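Local coordinates for protein necrotic enteritis toxin B (Clostridium perfringens, PDB 4I0N) that forms pores in cell membranes as a clostridial toxin of the leukocidin/hemolysin family with the alpha-hemolysin fold, at residues S103-T108 with R155-R159; E83-V89 with L165-K171; I70-Y76 with N201-F206; I64-K68 with L215-G219; D52-L58 with L226-K232. One frame throughout, in Å; residues are numbered along the deposited sequence. Where two conformers were deposited one is given.

How the contacts relate
Followed from the N terminus, the chain passes through 52-58, 64-68, 70-76, 83-89 and 103-108, then through their partners in exactly reverse order, 155-159, 165-171, 201-206, 215-219 and 226-232. The five loops therefore nest without crossing, contact 1 innermost and contact 5 outermost. Contacts 5 and 4 lie on strand 53-65, about 34 Å apart between centres: contact 5 pairs it with strand 219-231, and contact 4 joins its end to the short helix 214-217. Contact 3 closes a distant tip, about 53 Å from contact 5 between centres. Contact 2 pairs central strands of a second sheet, touching contacts 1, 4 and 5; contact 1 bridges from strand 99-104 to that sheet.

Contact 1 (S103-T108 with R155-R159); sequences SIPKNT and RTIQR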
# COMPACT_ATOMS: atom_id res chain seq x y z
N SER A 103 5.84 -1.62 12.87
CA SER A 103 5.14 -1.86 11.61
C SER A 103 6.17 -2.18 10.53
O SER A 103 7.34 -1.75 10.63
CB SER A 103 4.29 -0.64 11.23
OG SER A 103 5.11 0.49 10.95
N ILE A 104 5.75 -2.93 9.53
CA ILE A 104 6.61 -3.28 8.40
C ILE A 104 5.81 -3.05 7.10
O ILE A 104 4.57 -3.16 7.10
CB ILE A 104 7.13 -4.76 8.47
CG1 ILE A 104 5.96 -5.74 8.67
CG2 ILE A 104 8.21 -4.94 9.56
CD1 ILE A 104 6.29 -7.20 8.38
N PRO A 105 6.49 -2.74 5.99
CA PRO A 105 7.94 -2.61 5.83
C PRO A 105 8.44 -1.29 6.35
O PRO A 105 7.65 -0.38 6.59
CB PRO A 105 8.14 -2.72 4.31
CG PRO A 105 6.85 -2.21 3.72
CD PRO A 105 5.76 -2.51 4.72
N LYS A 106 9.75 -1.19 6.53
CA LYS A 106 10.32 0.01 7.14
C LYS A 106 11.25 0.74 6.19
O LYS A 106 11.67 0.19 5.17
CB LYS A 106 11.04 -0.31 8.46
CG LYS A 106 10.15 -1.07 9.48
CD LYS A 106 10.55 -0.80 10.96
CE LYS A 106 9.98 0.51 11.50
NZ LYS A 106 8.50 0.67 11.26
N ASN A 107 11.55 2.00 6.54
CA ASN A 107 12.46 2.83 5.77
C ASN A 107 12.06 2.88 4.29
O ASN A 107 10.87 3.06 3.98
CB ASN A 107 13.90 2.35 6.02
CG ASN A 107 14.26 2.39 7.50
OD1 ASN A 107 14.55 1.35 8.11
ND2 ASN A 107 14.21 3.58 8.08
N THR A 108 13.04 2.75 3.39
CA THR A 108 12.76 2.77 1.95
C THR A 108 13.27 1.50 1.29
O THR A 108 14.43 1.11 1.52
CB THR A 108 13.39 3.99 1.30
OG1 THR A 108 12.85 5.15 1.93
CG2 THR A 108 13.12 4.05 -0.21
N ARG A 155 9.08 2.26 -5.74
CA ARG A 155 9.74 2.03 -4.44
C ARG A 155 8.75 2.27 -3.32
O ARG A 155 7.74 2.97 -3.53
CB ARG A 155 10.95 2.96 -4.27
CG ARG A 155 10.61 4.43 -4.38
CD ARG A 155 11.75 5.33 -3.84
NE ARG A 155 13.05 4.93 -4.35
CZ ARG A 155 13.70 5.55 -5.34
NH1 ARG A 155 13.16 6.62 -5.95
NH2 ARG A 155 14.89 5.09 -5.75
N THR A 156 9.02 1.70 -2.16
CA THR A 156 8.19 1.89 -0.98
C THR A 156 8.94 2.80 -0.00
O THR A 156 10.11 2.54 0.32
CB THR A 156 7.91 0.56 -0.28
OG1 THR A 156 7.12 -0.25 -1.15
CG2 THR A 156 7.16 0.80 1.06
N ILE A 157 8.27 3.87 0.43
CA ILE A 157 8.86 4.80 1.41
C ILE A 157 7.92 4.80 2.60
O ILE A 157 6.76 5.19 2.48
CB ILE A 157 8.96 6.23 0.83
CG1 ILE A 157 9.80 6.21 -0.48
CG2 ILE A 157 9.52 7.22 1.88
CD1 ILE A 157 9.55 7.40 -1.40
N GLN A 158 8.39 4.33 3.76
CA GLN A 158 7.55 4.50 4.95
C GLN A 158 7.67 5.95 5.41
O GLN A 158 8.71 6.37 5.90
CB GLN A 158 7.89 3.53 6.08
CG GLN A 158 6.86 3.64 7.23
CD GLN A 158 7.01 2.59 8.32
OE1 GLN A 158 8.11 2.31 8.79
NE2 GLN A 158 5.87 2.00 8.73
N ARG A 159 6.61 6.72 5.19
CA ARG A 159 6.65 8.18 5.38
C ARG A 159 6.23 8.60 6.79
O ARG A 159 6.62 9.68 7.25
CB ARG A 159 5.79 8.88 4.33
CG ARG A 159 4.40 8.27 4.17
CD ARG A 159 3.57 9.01 3.13
NE ARG A 159 3.37 10.41 3.48
CZ ARG A 159 2.42 10.87 4.29
NH1 ARG A 159 1.55 10.04 4.86
NH2 ARG A 159 2.34 12.17 4.55
O HOH W 1 10.48 3.54 8.83
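Gln158, extended in a t,t rotamer, has the most surface covered here and both ends of its amide are satisfied. Its NE2 donates to Ser103 OG (2.8 Å), while its OE1 accepts from Lys106 NZ (3.0 Å) and from water 1 (2.7 Å), which accepts from Asn107 N (3.0 Å). Lys106 NZ also gives a bond to Ser103 O (2.8 Å). Gln158 N bonds Asn107 O (2.8 Å) almost linearly, and Thr108 CA approaches Thr156 O at 3.1 Å, where Thr108 and Ile157 form an antiparallel non-hydrogen-bonded pair. Pro105, after a cis peptide bond, sets CG 4.0 Å from Thr156 CG2; its O is taken by Trp168 NE1. Thr156 OG1 bonds Gln151 and Tyr149, and Arg155 forms a salt bridge with Asp110. Here the chain leaves the sandwich for strands 113-120 and 144-150, consistent with the folded pre-stem of a leukocidin-type monomer. It steps from strand 99-104, beside strand 219-231, onto the edge of strand 154-162, whose other neighbour is 165-172; Ile147 and Tyr149 pack on Pro105.

Contact 2 (E83-V89 with L165-K171); sequences ETYRINV and LASWDIK
An antiparallel strand pair at the heart of the beta-sandwich, as in the alpha-hemolysin fold, joins 84-89 to 165-171. The extended strands run 167° apart, axes 4.6 Å at closest approach. Hydrogen-bonded pairs are Tyr85-Ile170 (Tyr85 N to Ile170 O 2.9 Å, Ile170 N to Tyr85 O 2.7 Å), Ile87-Trp168 (Ile87 N to Trp168 O 2.9 Å, Trp168 N to Ile87 O 3.0 Å) and Val89-Ala166 (Val89 N to Ala166 O 2.8 Å, Ala166 N to Val89 O 2.9 Å). Alternating with them are the polar non-hydrogen-bonded pairs Thr84-Lys171, Arg86-Asp169 and Asn88-Ser167. There Arg86 (t,t,m) meets Asp169 (m) in a two-pronged salt bridge, NE to OD1 2.7 Å and NH2 to OD2 3.1 Å; Ser167 OG donates to Asn88 OD1 (2.5 Å); and Lys171 (t,t,t,p) NZ forms a salt bridge with Glu83 (t,m) OE2 (2.7 Å). On the apolar face Ile87 (m,p) CD1 lies 3.8 Å from Ile170 CD1, and Val89 CG2 3.9 Å from CZ3 of Trp168 (chi1 m, chi2 -90°). Glu83 and Thr84 form a classic bulge opposite Phe246. The face of Tyr85, Ile87, Val89, Trp168 and Ile170 packs on strands 53-65 and 219-231; strands 236-255 and 154-162 flank the pair.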
# COMPACT_ATOMS: atom_id res chain seq x y z
N GLU A 83 0.95 7.50 -10.26
CA GLU A 83 2.33 7.85 -9.97
C GLU A 83 2.69 7.48 -8.54
O GLU A 83 3.85 7.12 -8.27
CB GLU A 83 2.61 9.32 -10.29
CG GLU A 83 4.11 9.73 -10.18
CD GLU A 83 4.53 10.07 -8.75
OE1 GLU A 83 3.64 10.30 -7.89
OE2 GLU A 83 5.76 10.11 -8.50
N THR A 84 1.72 7.56 -7.62
CA THR A 84 1.93 7.19 -6.21
C THR A 84 0.69 6.50 -5.64
O THR A 84 -0.43 7.01 -5.76
CB THR A 84 2.30 8.42 -5.28
OG1 THR A 84 3.57 8.97 -5.68
CG2 THR A 84 2.40 7.98 -3.80
N TYR A 85 0.91 5.34 -5.01
CA TYR A 85 -0.11 4.79 -4.12
C TYR A 85 0.28 5.10 -2.66
O TYR A 85 1.38 4.80 -2.24
CB TYR A 85 -0.19 3.28 -4.28
CG TYR A 85 -0.59 2.79 -5.64
CD1 TYR A 85 -1.94 2.47 -5.90
CD2 TYR A 85 0.36 2.56 -6.63
CE1 TYR A 85 -2.33 1.96 -7.15
CE2 TYR A 85 -0.02 2.06 -7.91
CZ TYR A 85 -1.37 1.76 -8.14
OH TYR A 85 -1.75 1.25 -9.37
N ARG A 86 -0.65 5.68 -1.89
CA ARG A 86 -0.42 5.95 -0.48
C ARG A 86 -1.35 5.10 0.38
O ARG A 86 -2.57 5.03 0.13
CB ARG A 86 -0.67 7.42 -0.15
CG ARG A 86 -0.41 7.72 1.35
CD ARG A 86 -0.41 9.22 1.60
NE ARG A 86 0.75 9.84 0.98
CZ ARG A 86 0.99 11.15 0.94
NH1 ARG A 86 0.14 12.01 1.48
NH2 ARG A 86 2.09 11.61 0.35
N ILE A 87 -0.76 4.46 1.39
CA ILE A 87 -1.53 3.60 2.29
C ILE A 87 -1.31 4.16 3.69
O ILE A 87 -0.18 4.26 4.14
CB ILE A 87 -1.08 2.11 2.20
CG1 ILE A 87 -1.52 1.49 0.86
CG2 ILE A 87 -1.66 1.26 3.37
CD1 ILE A 87 -0.54 1.65 -0.26
N ASN A 88 -2.40 4.53 4.36
CA ASN A 88 -2.31 4.98 5.75
C ASN A 88 -3.05 3.97 6.60
O ASN A 88 -4.17 3.55 6.25
CB ASN A 88 -2.96 6.34 5.95
CG ASN A 88 -2.34 7.44 5.10
OD1 ASN A 88 -1.15 7.45 4.80
ND2 ASN A 88 -3.18 8.39 4.71
N VAL A 89 -2.45 3.58 7.72
CA VAL A 89 -3.14 2.75 8.68
C VAL A 89 -3.14 3.54 10.00
O VAL A 89 -2.07 3.83 10.54
CB VAL A 89 -2.46 1.37 8.82
CG1 VAL A 89 -3.19 0.54 9.84
CG2 VAL A 89 -2.45 0.61 7.47
N LEU A 165 -0.25 6.31 13.60
CA LEU A 165 -0.25 6.30 12.14
C LEU A 165 0.98 5.61 11.58
O LEU A 165 2.10 5.94 11.96
CB LEU A 165 -0.29 7.74 11.57
CG LEU A 165 -0.09 8.00 10.06
CD1 LEU A 165 -1.17 7.34 9.15
CD2 LEU A 165 -0.03 9.51 9.81
N ALA A 166 0.76 4.64 10.69
CA ALA A 166 1.82 4.09 9.87
C ALA A 166 1.40 4.43 8.45
O ALA A 166 0.24 4.22 8.06
CB ALA A 166 1.88 2.56 10.04
N SER A 167 2.31 5.00 7.68
CA SER A 167 1.98 5.41 6.33
C SER A 167 3.11 5.08 5.36
O SER A 167 4.27 5.20 5.72
CB SER A 167 1.69 6.90 6.30
OG SER A 167 1.39 7.31 4.97
N TRP A 168 2.74 4.68 4.15
CA TRP A 168 3.68 4.27 3.11
C TRP A 168 3.30 4.89 1.78
O TRP A 168 2.13 4.88 1.41
CB TRP A 168 3.64 2.76 2.92
CG TRP A 168 4.06 1.95 4.11
CD1 TRP A 168 5.32 1.52 4.42
CD2 TRP A 168 3.21 1.47 5.16
NE1 TRP A 168 5.31 0.80 5.59
CE2 TRP A 168 4.03 0.75 6.07
CE3 TRP A 168 1.83 1.58 5.42
CZ2 TRP A 168 3.51 0.11 7.21
CZ3 TRP A 168 1.32 0.97 6.57
CH2 TRP A 168 2.15 0.23 7.44
N ASP A 169 4.29 5.44 1.08
CA ASP A 169 4.12 5.81 -0.32
C ASP A 169 4.81 4.77 -1.17
O ASP A 169 5.98 4.45 -0.95
CB ASP A 169 4.73 7.18 -0.59
CG ASP A 169 3.81 8.30 -0.22
OD1 ASP A 169 2.64 8.04 0.14
OD2 ASP A 169 4.25 9.46 -0.29
N ILE A 170 4.07 4.24 -2.13
CA ILE A 170 4.65 3.36 -3.14
C ILE A 170 4.69 4.23 -4.39
O ILE A 170 3.65 4.50 -5.03
CB ILE A 170 3.87 2.04 -3.29
CG1 ILE A 170 4.07 1.16 -2.04
CG2 ILE A 170 4.32 1.27 -4.56
CD1 ILE A 170 3.23 1.58 -0.85
N LYS A 171 5.90 4.70 -4.71
CA LYS A 171 6.06 5.81 -5.63
C LYS A 171 6.86 5.37 -6.85
O LYS A 171 7.84 4.66 -6.75
CB LYS A 171 6.78 6.98 -4.94
CG LYS A 171 6.91 8.24 -5.79
CD LYS A 171 7.56 9.38 -4.94
CE LYS A 171 7.81 10.66 -5.77
NZ LYS A 171 6.54 11.34 -6.23
O HOH W 2 4.59 11.08 -4.14

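Contact 3 (I70-Y76 with N201-F206); sequences IFGSKYY and NGDKNF
Two chain turns meet at the surface. Residues 73-76 turn tightly, with Ser73 N bonded to Tyr76 O (2.8 Å), and 201-206 packs against this turn, its 3-10 turn at 202-203 bonding Lys204 N to Asn201 O (3.0 Å). Gly202 N gives two weak bonds, to Ser73 O (2.8 Å) and Lys74 O (3.3 Å), and Gly202 CA lies 3.4 Å from Tyr76 O. A CB on Gly202 would clash with both Tyr76 O and Ser73 O; Gly72, at phi/psi 155/-172, likewise suits glycine alone. Asp203 (p, chi2 -25°) lays CB 3.8 Å from Gly72 C. Asn201, chi1 -75°, holds OD1 3.9 Å from CG of Lys74, whose chain runs t,t,t,p. Ile70 (m,t) sets CG2 3.8 Å from Phe206 CD2 and 3.6 Å from Asp203 O; Phe206 (m, chi2 -71°) turns its ring edge to Phe71 O (CE2 to O 4.2 Å). The contact's centre is about 31 Å from that of the chain, probably in the rim region of the fold. Ile70 and Phe206 both touch Met79 of strand 76-92, while Leu252 of strand 236-255 packs on Phe206.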
# COMPACT_ATOMS: atom_id res chain seq x y z
N ILE A 70 -6.50 5.56 -21.44
CA ILE A 70 -5.90 6.24 -22.59
C ILE A 70 -7.00 6.91 -23.39
O ILE A 70 -8.08 6.33 -23.59
CB ILE A 70 -5.11 5.24 -23.47
CG1 ILE A 70 -3.78 4.89 -22.79
CG2 ILE A 70 -4.90 5.79 -24.92
CD1 ILE A 70 -3.11 3.65 -23.37
N PHE A 71 -6.75 8.16 -23.82
CA PHE A 71 -7.66 8.89 -24.70
C PHE A 71 -6.82 9.48 -25.82
O PHE A 71 -5.59 9.57 -25.72
CB PHE A 71 -8.39 10.02 -23.96
CG PHE A 71 -9.04 9.59 -22.67
CD1 PHE A 71 -10.39 9.30 -22.62
CD2 PHE A 71 -8.29 9.48 -21.50
CE1 PHE A 71 -11.00 8.90 -21.41
CE2 PHE A 71 -8.88 9.08 -20.30
CZ PHE A 71 -10.24 8.79 -20.26
N GLY A 72 -7.47 9.85 -26.91
CA GLY A 72 -6.73 10.55 -27.94
C GLY A 72 -7.30 10.44 -29.33
O GLY A 72 -8.40 9.92 -29.56
N SER A 73 -6.50 10.95 -30.27
CA SER A 73 -6.93 11.20 -31.63
C SER A 73 -5.67 11.17 -32.47
O SER A 73 -4.60 10.78 -31.98
CB SER A 73 -7.56 12.59 -31.70
OG SER A 73 -6.64 13.54 -31.18
N LYS A 74 -5.78 11.59 -33.74
CA LYS A 74 -4.64 11.55 -34.65
C LYS A 74 -3.39 12.26 -34.11
O LYS A 74 -2.30 11.71 -34.16
CB LYS A 74 -5.01 12.11 -36.03
CG LYS A 74 -3.89 11.97 -37.04
CD LYS A 74 -4.45 12.01 -38.45
CE LYS A 74 -3.34 12.12 -39.49
NZ LYS A 74 -2.51 10.89 -39.53
N TYR A 75 -3.57 13.48 -33.59
CA TYR A 75 -2.42 14.33 -33.21
C TYR A 75 -2.21 14.51 -31.70
O TYR A 75 -1.34 15.26 -31.28
CB TYR A 75 -2.57 15.70 -33.86
CG TYR A 75 -2.64 15.64 -35.37
CD1 TYR A 75 -1.50 15.34 -36.13
CD2 TYR A 75 -3.83 15.89 -36.04
CE1 TYR A 75 -1.55 15.29 -37.51
CE2 TYR A 75 -3.88 15.85 -37.44
CZ TYR A 75 -2.74 15.55 -38.16
OH TYR A 75 -2.79 15.51 -39.53
N TYR A 76 -3.02 13.83 -30.90
CA TYR A 76 -3.05 14.07 -29.46
C TYR A 76 -3.32 12.77 -28.70
O TYR A 76 -4.11 11.94 -29.12
CB TYR A 76 -4.12 15.13 -29.13
CG TYR A 76 -4.25 15.41 -27.66
CD1 TYR A 76 -3.40 16.32 -27.02
CD2 TYR A 76 -5.22 14.75 -26.89
CE1 TYR A 76 -3.53 16.57 -25.66
CE2 TYR A 76 -5.35 14.99 -25.53
CZ TYR A 76 -4.49 15.91 -24.93
OH TYR A 76 -4.62 16.14 -23.58
N ASN A 201 -1.00 7.03 -34.43
CA ASN A 201 -1.92 8.04 -33.92
C ASN A 201 -1.73 8.19 -32.40
O ASN A 201 -1.18 7.29 -31.75
CB ASN A 201 -3.37 7.65 -34.21
CG ASN A 201 -3.75 7.86 -35.68
OD1 ASN A 201 -2.93 8.21 -36.52
ND2 ASN A 201 -5.01 7.64 -35.97
N GLY A 202 -2.19 9.30 -31.84
CA GLY A 202 -2.01 9.61 -30.40
C GLY A 202 -2.53 8.54 -29.46
O GLY A 202 -1.79 8.08 -28.56
N ASP A 203 -3.77 8.10 -29.65
CA ASP A 203 -4.32 7.06 -28.77
C ASP A 203 -3.69 5.69 -28.97
O ASP A 203 -3.95 4.75 -28.19
CB ASP A 203 -5.86 7.00 -28.85
CG ASP A 203 -6.37 6.63 -30.22
OD1 ASP A 203 -5.66 6.86 -31.24
OD2 ASP A 203 -7.50 6.10 -30.28
N LYS A 204 -2.86 5.56 -30.01
CA LYS A 204 -2.19 4.31 -30.30
C LYS A 204 -0.69 4.40 -30.04
O LYS A 204 0.06 3.48 -30.44
CB LYS A 204 -2.43 3.89 -31.76
CG LYS A 204 -3.88 3.56 -32.09
CD LYS A 204 -4.44 2.58 -31.07
N ASN A 205 -0.25 5.47 -29.39
CA ASN A 205 1.19 5.74 -29.27
C ASN A 205 1.76 5.66 -27.86
O ASN A 205 2.81 6.24 -27.58
CB ASN A 205 1.60 7.06 -29.92
CG ASN A 205 3.10 7.10 -30.24
OD1 ASN A 205 3.69 6.06 -30.52
ND2 ASN A 205 3.72 8.29 -30.17
N PHE A 206 1.07 4.94 -26.98
CA PHE A 206 1.53 4.72 -25.63
C PHE A 206 2.03 3.29 -25.46
O PHE A 206 1.58 2.37 -26.16
CB PHE A 206 0.39 5.01 -24.65
CG PHE A 206 -0.03 6.45 -24.62
CD1 PHE A 206 0.81 7.42 -24.07
CD2 PHE A 206 -1.27 6.84 -25.13
CE1 PHE A 206 0.43 8.76 -24.03
CE2 PHE A 206 -1.66 8.18 -25.12
CZ PHE A 206 -0.82 9.14 -24.57

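Contact 4 (I64-K68 with L215-G219); sequences IPSDK and LISGG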
# COMPACT_ATOMS: atom_id res chain seq x y z
N ILE A 64 -5.48 -1.91 -4.88
CA ILE A 64 -5.87 -0.60 -5.40
C ILE A 64 -5.74 -0.66 -6.93
O ILE A 64 -4.61 -0.81 -7.45
CB ILE A 64 -5.01 0.57 -4.83
CG1 ILE A 64 -5.03 0.60 -3.30
CG2 ILE A 64 -5.48 1.90 -5.42
CD1 ILE A 64 -3.88 1.45 -2.64
N PRO A 65 -6.86 -0.55 -7.66
CA PRO A 65 -6.77 -0.60 -9.14
C PRO A 65 -5.95 0.57 -9.69
O PRO A 65 -5.91 1.64 -9.08
CB PRO A 65 -8.22 -0.46 -9.63
CG PRO A 65 -9.07 -0.46 -8.41
CD PRO A 65 -8.24 -0.32 -7.18
N SER A 66 -5.26 0.35 -10.81
CA SER A 66 -4.41 1.41 -11.36
C SER A 66 -5.28 2.50 -12.00
O SER A 66 -4.90 3.68 -12.03
CB SER A 66 -3.43 0.86 -12.41
OG SER A 66 -4.12 0.30 -13.53
N ASP A 67 -6.42 2.09 -12.53
CA ASP A 67 -7.29 2.96 -13.34
C ASP A 67 -6.54 3.64 -14.48
O ASP A 67 -6.84 4.77 -14.86
CB ASP A 67 -7.98 3.99 -12.46
CG ASP A 67 -9.15 4.66 -13.15
OD1 ASP A 67 -9.94 3.94 -13.80
OD2 ASP A 67 -9.25 5.89 -13.08
N LYS A 68 -5.57 2.93 -15.06
CA LYS A 68 -4.87 3.47 -16.23
C LYS A 68 -5.87 3.64 -17.37
O LYS A 68 -6.67 2.75 -17.62
CB LYS A 68 -3.77 2.53 -16.71
CG LYS A 68 -2.87 3.16 -17.77
CD LYS A 68 -2.30 2.12 -18.73
CE LYS A 68 -3.23 1.83 -19.87
NZ LYS A 68 -2.62 0.90 -20.84
N LEU A 215 1.89 -2.50 -11.72
CA LEU A 215 1.30 -1.43 -10.88
C LEU A 215 0.66 -0.32 -11.72
O LEU A 215 -0.19 0.44 -11.24
CB LEU A 215 2.36 -0.84 -9.94
CG LEU A 215 2.48 -1.55 -8.58
CD1 LEU A 215 2.94 -3.03 -8.68
CD2 LEU A 215 3.47 -0.75 -7.68
N ILE A 216 1.05 -0.25 -12.98
CA ILE A 216 0.43 0.72 -13.92
C ILE A 216 -0.67 0.06 -14.75
O ILE A 216 -1.77 0.61 -14.91
CB ILE A 216 1.51 1.41 -14.79
CG1 ILE A 216 2.37 2.29 -13.88
CG2 ILE A 216 0.87 2.24 -15.92
CD1 ILE A 216 3.67 2.79 -14.53
N SER A 217 -0.40 -1.12 -15.29
CA SER A 217 -1.40 -1.79 -16.12
C SER A 217 -2.57 -2.34 -15.31
O SER A 217 -3.70 -2.36 -15.78
CB SER A 217 -0.75 -2.90 -16.94
OG SER A 217 -0.21 -3.88 -16.07
N GLY A 218 -2.32 -2.75 -14.07
CA GLY A 218 -3.35 -3.42 -13.28
C GLY A 218 -3.69 -2.72 -11.98
O GLY A 218 -4.84 -2.38 -11.74
N GLY A 219 -2.68 -2.54 -11.13
CA GLY A 219 -2.91 -1.96 -9.80
C GLY A 219 -1.92 -2.49 -8.80
O GLY A 219 -1.00 -3.26 -9.16
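Ser66 carries the largest buried area of this contact and makes both of its hydrogen bonds. Its N donates to Gly218 O (2.9 Å), and its hydroxyl, in the p rotamer, to Ile216 O (2.7 Å), so the serine takes up two carbonyls where the short helix runs out and the chain turns towards strand 219-231. Its CB also rests 3.5 Å from Leu215 O, which is hydrogen-bonded by Tyr85 OH. A weak bond from Lys68 N to Ser66 OG (3.4 Å) ties the loop back onto the same hydroxyl. Ile216 is next in area: its CA-to-CB bond points away, but its O meets Lys68 CB at 3.3 Å and its CG2 lies 4.2 Å from Lys68 CD. Lys68 covers that side with the aliphatic part of its chain while NZ forms a salt bridge with Asp209. On the N-terminal side of Ser66 the backbones close up: Pro65 and Gly219 form an antiparallel non-hydrogen-bonded pair with CA atoms 4.1 Å apart, and Gly219 CA comes within 3.1 Å of Ile64 O. A CB on Gly219 would clash there, and its phi/psi of 149/-177 already calls for glycine. The contact thus starts the pairing of strands 53-65 and 219-231, with Tyr85 of strand 76-92 against Ser66 and Ile64, Phe154 of strand 154-162 on Ile216, and Trp37 of strand 37-47 on Pro65.

Contact 5 (D52-L58 with L226-K232); sequences DKKTALL and LALTAPK
Strands 53-58 and 226-231 run antiparallel with extended backbones, 152° between directions, their axes 4.5 Å apart at closest approach. The hydrogen-bonded pairs are Lys54-Ala230 (Lys54 N to Ala230 O and Ala230 N to Lys54 O, both 2.8 Å), Ala56-Leu228 (Ala56 N to Leu228 O 2.9 Å, Leu228 N to Ala56 O 2.8 Å) and Leu58-Leu226 (Leu58 N to Leu226 O 2.8 Å, Leu226 N to Leu58 O 3.0 Å). Thr55-Thr229 and Leu57-Ala227 are the non-hydrogen-bonded pairs between. This is an inner pairing of the six-stranded sheet of the beta-sandwich, one strand in from edge strand 99-104, with 37-47 on the other side. Leu58 (m,t) CD1 lies 3.7 Å from CD1 of Leu228 (m,t) and 3.8 Å from CD1 of Leu226 (p,p), while on the other face Leu57 CD2 meets Ala227 CB at 3.6 Å. Lys54 NZ donates to Lys232 O (2.9 Å) and to Ala234 O, Lys232 (m,m,t,t) NZ to Lys53 O (3.0 Å) and Asp48 O, and water 3 joins Asp52 O to Lys232 N.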
# COMPACT_ATOMS: atom_id res chain seq x y z
N ASP A 52 2.81 -7.37 30.63
CA ASP A 52 1.88 -6.49 31.35
C ASP A 52 0.93 -5.68 30.45
O ASP A 52 0.08 -4.94 30.95
CB ASP A 52 2.59 -5.62 32.41
CG ASP A 52 3.75 -4.83 31.83
OD1 ASP A 52 3.66 -4.39 30.68
OD2 ASP A 52 4.77 -4.66 32.56
N LYS A 53 1.05 -5.87 29.13
CA LYS A 53 0.09 -5.32 28.17
C LYS A 53 -0.50 -6.44 27.30
O LYS A 53 -0.13 -7.62 27.46
CB LYS A 53 0.74 -4.23 27.31
CG LYS A 53 1.22 -3.00 28.12
CD LYS A 53 1.74 -1.87 27.23
CE LYS A 53 0.62 -0.99 26.70
NZ LYS A 53 -0.07 -0.16 27.74
N LYS A 54 -1.42 -6.08 26.40
CA LYS A 54 -2.00 -7.00 25.41
C LYS A 54 -1.48 -6.58 24.07
O LYS A 54 -1.31 -5.39 23.85
CB LYS A 54 -3.52 -6.81 25.27
CG LYS A 54 -4.36 -7.26 26.38
CD LYS A 54 -5.75 -7.43 25.89
CE LYS A 54 -6.57 -6.19 25.99
NZ LYS A 54 -7.93 -6.63 26.43
N THR A 55 -1.31 -7.53 23.16
CA THR A 55 -0.80 -7.24 21.82
C THR A 55 -1.62 -7.93 20.74
O THR A 55 -2.09 -9.06 20.92
CB THR A 55 0.68 -7.70 21.68
OG1 THR A 55 1.46 -7.06 22.70
CG2 THR A 55 1.24 -7.36 20.28
N ALA A 56 -1.83 -7.25 19.62
CA ALA A 56 -2.38 -7.91 18.44
C ALA A 56 -1.43 -7.64 17.28
O ALA A 56 -1.03 -6.51 17.08
CB ALA A 56 -3.75 -7.38 18.13
N LEU A 57 -1.07 -8.67 16.53
CA LEU A 57 -0.34 -8.49 15.28
C LEU A 57 -1.41 -8.40 14.19
O LEU A 57 -2.30 -9.25 14.12
CB LEU A 57 0.57 -9.69 15.00
CG LEU A 57 1.76 -9.94 15.94
CD1 LEU A 57 2.64 -11.03 15.37
CD2 LEU A 57 2.60 -8.68 16.14
N LEU A 58 -1.36 -7.35 13.38
CA LEU A 58 -2.35 -7.15 12.33
C LEU A 58 -1.70 -7.26 10.95
O LEU A 58 -0.57 -6.82 10.75
CB LEU A 58 -3.03 -5.77 12.48
CG LEU A 58 -3.76 -5.50 13.81
CD1 LEU A 58 -4.47 -4.17 13.75
CD2 LEU A 58 -4.76 -6.61 14.11
N LEU A 226 1.42 -4.69 11.29
CA LEU A 226 1.82 -3.95 12.45
C LEU A 226 1.52 -4.69 13.74
O LEU A 226 0.85 -5.74 13.72
CB LEU A 226 1.16 -2.56 12.44
CG LEU A 226 -0.35 -2.45 12.43
CD1 LEU A 226 -0.93 -2.90 13.77
CD2 LEU A 226 -0.70 -0.99 12.15
N ALA A 227 2.05 -4.17 14.85
CA ALA A 227 1.73 -4.70 16.16
C ALA A 227 1.06 -3.58 16.93
O ALA A 227 1.61 -2.46 16.99
CB ALA A 227 3.01 -5.16 16.90
N LEU A 228 -0.11 -3.87 17.50
CA LEU A 228 -0.80 -2.94 18.40
C LEU A 228 -0.64 -3.41 19.81
O LEU A 228 -0.77 -4.62 20.09
CB LEU A 228 -2.31 -2.93 18.14
CG LEU A 228 -2.91 -2.20 16.96
CD1 LEU A 228 -4.44 -2.41 16.97
CD2 LEU A 228 -2.59 -0.71 17.07
N THR A 229 -0.37 -2.47 20.69
CA THR A 229 -0.30 -2.75 22.11
C THR A 229 -1.43 -2.01 22.84
O THR A 229 -1.70 -0.84 22.54
CB THR A 229 1.09 -2.42 22.66
OG1 THR A 229 1.50 -1.12 22.21
CG2 THR A 229 2.10 -3.44 22.13
N ALA A 230 -2.08 -2.70 23.78
CA ALA A 230 -3.20 -2.18 24.54
C ALA A 230 -3.00 -2.46 26.03
O ALA A 230 -2.38 -3.46 26.39
CB ALA A 230 -4.48 -2.85 24.06
N PRO A 231 -3.57 -1.60 26.91
CA PRO A 231 -3.67 -1.97 28.32
C PRO A 231 -4.47 -3.27 28.44
O PRO A 231 -5.29 -3.55 27.56
CB PRO A 231 -4.43 -0.79 28.93
CG PRO A 231 -4.22 0.35 27.96
CD PRO A 231 -4.21 -0.30 26.62
N LYS A 232 -4.22 -4.05 29.48
CA LYS A 232 -4.92 -5.33 29.69
C LYS A 232 -6.45 -5.20 29.68
O LYS A 232 -7.15 -6.10 29.19
CB LYS A 232 -4.51 -5.99 31.01
CG LYS A 232 -3.09 -6.52 31.08
CD LYS A 232 -2.87 -7.68 30.12
CE LYS A 232 -1.66 -8.50 30.52
NZ LYS A 232 -1.33 -9.47 29.44
O HOH W 3 -1.96 -3.02 31.10